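Local coordinates for TRAP dicarboxylate ABC transporter, substrate-binding protein (Roseobacter denitrificans, PDB 4OVQ) that binds beta-D-glucuronate as the periplasmic solute-binding component of a TRAP transport system, at residues Glu47-Ala50 against Val51-Gly55; Glu206-Trp209 against Pro210-Glu213. All blocks are in the same frame, centred on the assembly; numbering follows the deposited sequence.

Contact 1: Glu47-Ala50 against Val51-Gly55; sequences ELLA and VKTGG
Leu49 O is gripped twice by Thr53, through the backbone and through the side chain. Thr53 N gives the ordinary helical bond to Leu49 O at 3.0 Å, and Thr53 OG1 donates to that oxygen over 2.9 Å from the opposite face of the carbonyl plane, tilted 34° out of it. The hydroxyl can reach back because it stands between its own backbone N and carbonyl carbon (chi1 72°), while CG2, anti to the carbonyl carbon, turns to the side chain of Leu49 and meets its CD1 at 3.9 Å. Thr53 OG1 also pairs with Tyr57 N beyond the turn, so this one buried hydroxyl links Leu49 O, in the final turn, to the chain leading into strand 58-62. One residue earlier on each side, Lys52 N bonds to Leu48 O at 2.8 Å, and before that Val51 N meets Glu47 O in the carbonyl plane. Here helix 37-52 stops in a Schellman motif: Gly55 N reaches Ala50 O at 2.9 Å, and Gly54 N turns back to Val51 O at 3.2 Å. Gly54, the C-prime residue, has positive phi, and at Gly55 a side chain would press on the preceding carbonyl oxygen, so both positions suit glycine. The helix is the crossover of a beta-alpha-beta unit between strands 25-29 and 58-62. Leu48 and Leu49 of the helix, and Thr53 just past its end, lie against helix 248-282, where Leu49 touches Val254 and Thr53 touches Met250. The Lys52 chain runs back along the helix with its CG 3.3 Å from Leu48 O and its CE 4.2 Å from Leu48 CB, then bends at chi4 (-64°), and NZ forms salt bridges to Glu256 and Glu260 of that long helix.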
# COMPACT_ATOMS: atom_id res chain seq x y z
N GLU A 47 8.02 -4.15 -20.11
CA GLU A 47 8.65 -5.06 -21.07
C GLU A 47 7.66 -6.08 -21.64
O GLU A 47 7.56 -6.25 -22.85
CB GLU A 47 9.78 -5.79 -20.38
CG GLU A 47 10.49 -6.69 -21.35
CD GLU A 47 11.60 -7.44 -20.69
OE1 GLU A 47 11.60 -7.58 -19.46
OE2 GLU A 47 12.52 -7.89 -21.38
N LEU A 48 6.87 -6.67 -20.75
CA LEU A 48 5.90 -7.69 -21.17
C LEU A 48 4.76 -7.09 -21.99
O LEU A 48 4.26 -7.75 -22.91
CB LEU A 48 5.33 -8.43 -19.98
CG LEU A 48 6.30 -9.40 -19.31
CD1 LEU A 48 5.74 -9.95 -18.03
CD2 LEU A 48 6.74 -10.52 -20.31
N LEU A 49 4.33 -5.87 -21.68
CA LEU A 49 3.36 -5.17 -22.51
C LEU A 49 3.85 -5.04 -23.95
O LEU A 49 3.15 -5.40 -24.89
CB LEU A 49 3.08 -3.78 -21.92
CG LEU A 49 2.18 -2.89 -22.77
CD1 LEU A 49 0.74 -3.45 -22.69
CD2 LEU A 49 2.26 -1.48 -22.26
N ALA A 50 5.10 -4.58 -24.12
CA ALA A 50 5.65 -4.42 -25.46
C ALA A 50 5.82 -5.75 -26.17
O ALA A 50 5.57 -5.86 -27.37
CB ALA A 50 6.97 -3.65 -25.41
N VAL A 51 6.24 -6.79 -25.45
CA VAL A 51 6.35 -8.12 -26.04
C VAL A 51 4.99 -8.68 -26.48
O VAL A 51 4.82 -9.08 -27.64
CB VAL A 51 7.06 -9.11 -25.08
CG1 VAL A 51 6.95 -10.56 -25.62
CG2 VAL A 51 8.53 -8.66 -24.89
N LYS A 52 4.02 -8.66 -25.59
CA LYS A 52 2.76 -9.38 -25.85
C LYS A 52 1.86 -8.63 -26.84
O LYS A 52 0.99 -9.25 -27.47
CB LYS A 52 2.01 -9.65 -24.55
CG LYS A 52 2.69 -10.57 -23.58
CD LYS A 52 1.86 -10.75 -22.33
CE LYS A 52 2.60 -11.42 -21.23
NZ LYS A 52 3.01 -12.81 -21.51
N THR A 53 2.09 -7.33 -26.99
CA THR A 53 1.34 -6.53 -27.98
C THR A 53 2.13 -6.32 -29.27
O THR A 53 1.76 -5.48 -30.11
CB THR A 53 0.91 -5.15 -27.41
OG1 THR A 53 2.04 -4.27 -27.28
CG2 THR A 53 0.17 -5.30 -26.09
N GLY A 54 3.22 -7.05 -29.45
CA GLY A 54 4.09 -6.85 -30.60
C GLY A 54 4.51 -5.42 -30.87
O GLY A 54 4.68 -5.02 -32.03
N GLY A 55 4.67 -4.63 -29.82
CA GLY A 55 5.14 -3.26 -29.97
C GLY A 55 4.03 -2.23 -30.18
O GLY A 55 4.29 -1.04 -30.22

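Contact 2: Glu206-Trp209 against Pro210-Glu213. With BDP (beta-D-glucopyranuronic acid), chain C.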
# COMPACT_ATOMS: atom_id res chain seq x y z
N GLU A 206 5.08 4.48 10.06
CA GLU A 206 4.81 3.05 10.00
C GLU A 206 4.89 2.57 8.55
O GLU A 206 4.47 3.28 7.62
CB GLU A 206 3.47 2.72 10.66
CG GLU A 206 2.29 3.62 10.30
CD GLU A 206 1.63 3.28 8.96
OE1 GLU A 206 1.51 4.20 8.10
OE2 GLU A 206 1.20 2.11 8.77
N ASN A 207 5.44 1.37 8.36
CA ASN A 207 5.60 0.85 7.03
C ASN A 207 6.15 -0.56 7.04
O ASN A 207 6.45 -1.09 8.09
CB ASN A 207 6.48 1.75 6.17
CG ASN A 207 5.93 1.90 4.77
OD1 ASN A 207 5.70 0.89 4.11
ND2 ASN A 207 5.67 3.13 4.33
N ASN A 208 6.25 -1.15 5.86
CA ASN A 208 6.86 -2.48 5.74
C ASN A 208 8.40 -2.39 5.82
O ASN A 208 8.99 -1.31 5.79
CB ASN A 208 6.41 -3.13 4.44
CG ASN A 208 6.64 -2.23 3.23
OD1 ASN A 208 7.70 -1.67 3.04
ND2 ASN A 208 5.61 -2.11 2.38
N TRP A 209 9.08 -3.54 5.92
CA TRP A 209 10.54 -3.53 6.01
C TRP A 209 11.23 -2.87 4.84
O TRP A 209 12.14 -2.07 5.02
CB TRP A 209 11.13 -4.93 6.18
CG TRP A 209 10.90 -5.56 7.50
CD1 TRP A 209 10.01 -6.55 7.77
CD2 TRP A 209 11.57 -5.27 8.73
NE1 TRP A 209 10.08 -6.91 9.09
CE2 TRP A 209 11.04 -6.14 9.71
CE3 TRP A 209 12.57 -4.36 9.11
CZ2 TRP A 209 11.48 -6.14 11.04
CZ3 TRP A 209 13.00 -4.36 10.44
CH2 TRP A 209 12.45 -5.24 11.38
N PRO A 210 10.84 -3.20 3.59
CA PRO A 210 11.55 -2.61 2.46
C PRO A 210 11.46 -1.07 2.33
O PRO A 210 12.41 -0.42 1.89
CB PRO A 210 10.94 -3.33 1.25
CG PRO A 210 10.45 -4.63 1.81
CD PRO A 210 9.92 -4.26 3.17
N SER A 211 10.32 -0.50 2.71
CA SER A 211 10.17 0.96 2.68
C SER A 211 10.96 1.60 3.81
O SER A 211 11.59 2.62 3.62
CB SER A 211 8.70 1.36 2.84
OG SER A 211 7.96 1.17 1.65
N TYR A 212 10.92 0.99 4.98
CA TYR A 212 11.66 1.49 6.15
C TYR A 212 13.13 1.57 5.80
O TYR A 212 13.82 2.54 6.11
CB TYR A 212 11.45 0.53 7.30
CG TYR A 212 12.19 0.78 8.59
CD1 TYR A 212 12.10 2.00 9.26
CD2 TYR A 212 12.94 -0.24 9.21
CE1 TYR A 212 12.74 2.20 10.46
CE2 TYR A 212 13.60 -0.02 10.40
CZ TYR A 212 13.49 1.19 11.01
OH TYR A 212 14.14 1.37 12.20
N GLU A 213 13.60 0.55 5.08
CA GLU A 213 14.98 0.50 4.69
C GLU A 213 15.29 1.45 3.52
O GLU A 213 16.17 2.29 3.64
CB GLU A 213 15.35 -0.96 4.40
CG GLU A 213 16.78 -1.20 4.03
CD GLU A 213 16.95 -1.27 2.54
OE1 GLU A 213 16.32 -2.14 1.88
OE2 GLU A 213 17.67 -0.42 2.01
C1 BDP C . 4.59 2.01 0.97
C2 BDP C . 3.80 1.92 -0.31
C3 BDP C . 3.91 3.21 -0.98
C4 BDP C . 3.38 4.30 -0.11
C5 BDP C . 4.12 4.33 1.20
C6 BDP C . 3.58 5.39 2.17
O2 BDP C . 4.47 0.89 -1.11
O3 BDP C . 2.99 3.12 -2.14
O4 BDP C . 3.51 5.61 -0.81
O5 BDP C . 4.06 3.06 1.85
O6A BDP C . 3.17 6.50 1.70
O1 BDP C . 4.54 0.84 1.73
O6B BDP C . 3.75 5.12 3.39
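Asn207 and Asn208 set their side-chain oxygens round Ser211, and hydrogen bonds carry most of the contact. Asn208 OD1 accepts from Ser211 N at 2.9 Å, Ser211 N standing almost on the extension of the amide C=O bond (C=O...N 176°); Asn208 CG, held between its own backbone N and carbonyl carbon (chi1 52°), brings the amide over the first turn. The other end of that amide, ND2, donates to Ala143 O, which fixes its rotation. Ser211 OG lies near both asparagine oxygens, a weak and unsettled choice, and its stronger partner is Tyr36 OH. Asn207 OD1 takes Asn208 N on an in-plane lone pair at 2.7 Å. Along the backbone, Tyr212 N bonds to Asn208 O and Glu213 N to Trp209 O.

Toward the sugar, Asn207 OD1 accepts from BDP O1 at 2.6 Å, while its ND2 donates to the ring oxygen O5 at 3.0 Å, so the two ends of one amide read neighbouring oxygens. An alanine at Asn207 would remove this amide and would probably leave O1 and O5 of the glucuronate without these mates and Asn208 N without its acceptor.

Apolar contact is lighter. Trp209 CE3 lies 4.1 Å from Tyr212 CD2, the two side chains running side by side, and the indole also stacks on Tyr224. Pro210 CD lies 3.3 Å from Trp209 CB.

Asn208 is thus the N-cap of helix 209-214, joined directly to strand 204-207, and this strand-to-helix turn forms part of the glucuronate pocket.

In the fold
Contact 1 and contact 2 lie at different depths in the fold, their centres about 32 Å apart and their nearest atoms about 21 Å. Residues 47-55 sit at the periphery, about 27 Å from the centre of the chain and away from the sugar, whereas 206-213 are largely buried, about 11 Å from that centre and in the pocket. They sit at opposite kinds of helix end: contact 1 closes a C-terminus with glycines, contact 2 opens an N-terminus with an asparagine. Both rest on helix 248-282. Contact 1 combines aliphatic packing, peripheral salt bridges and one threonine hydroxyl; in contact 2 one asparagine amide serves backbone and ligand, and the next one caps the helix.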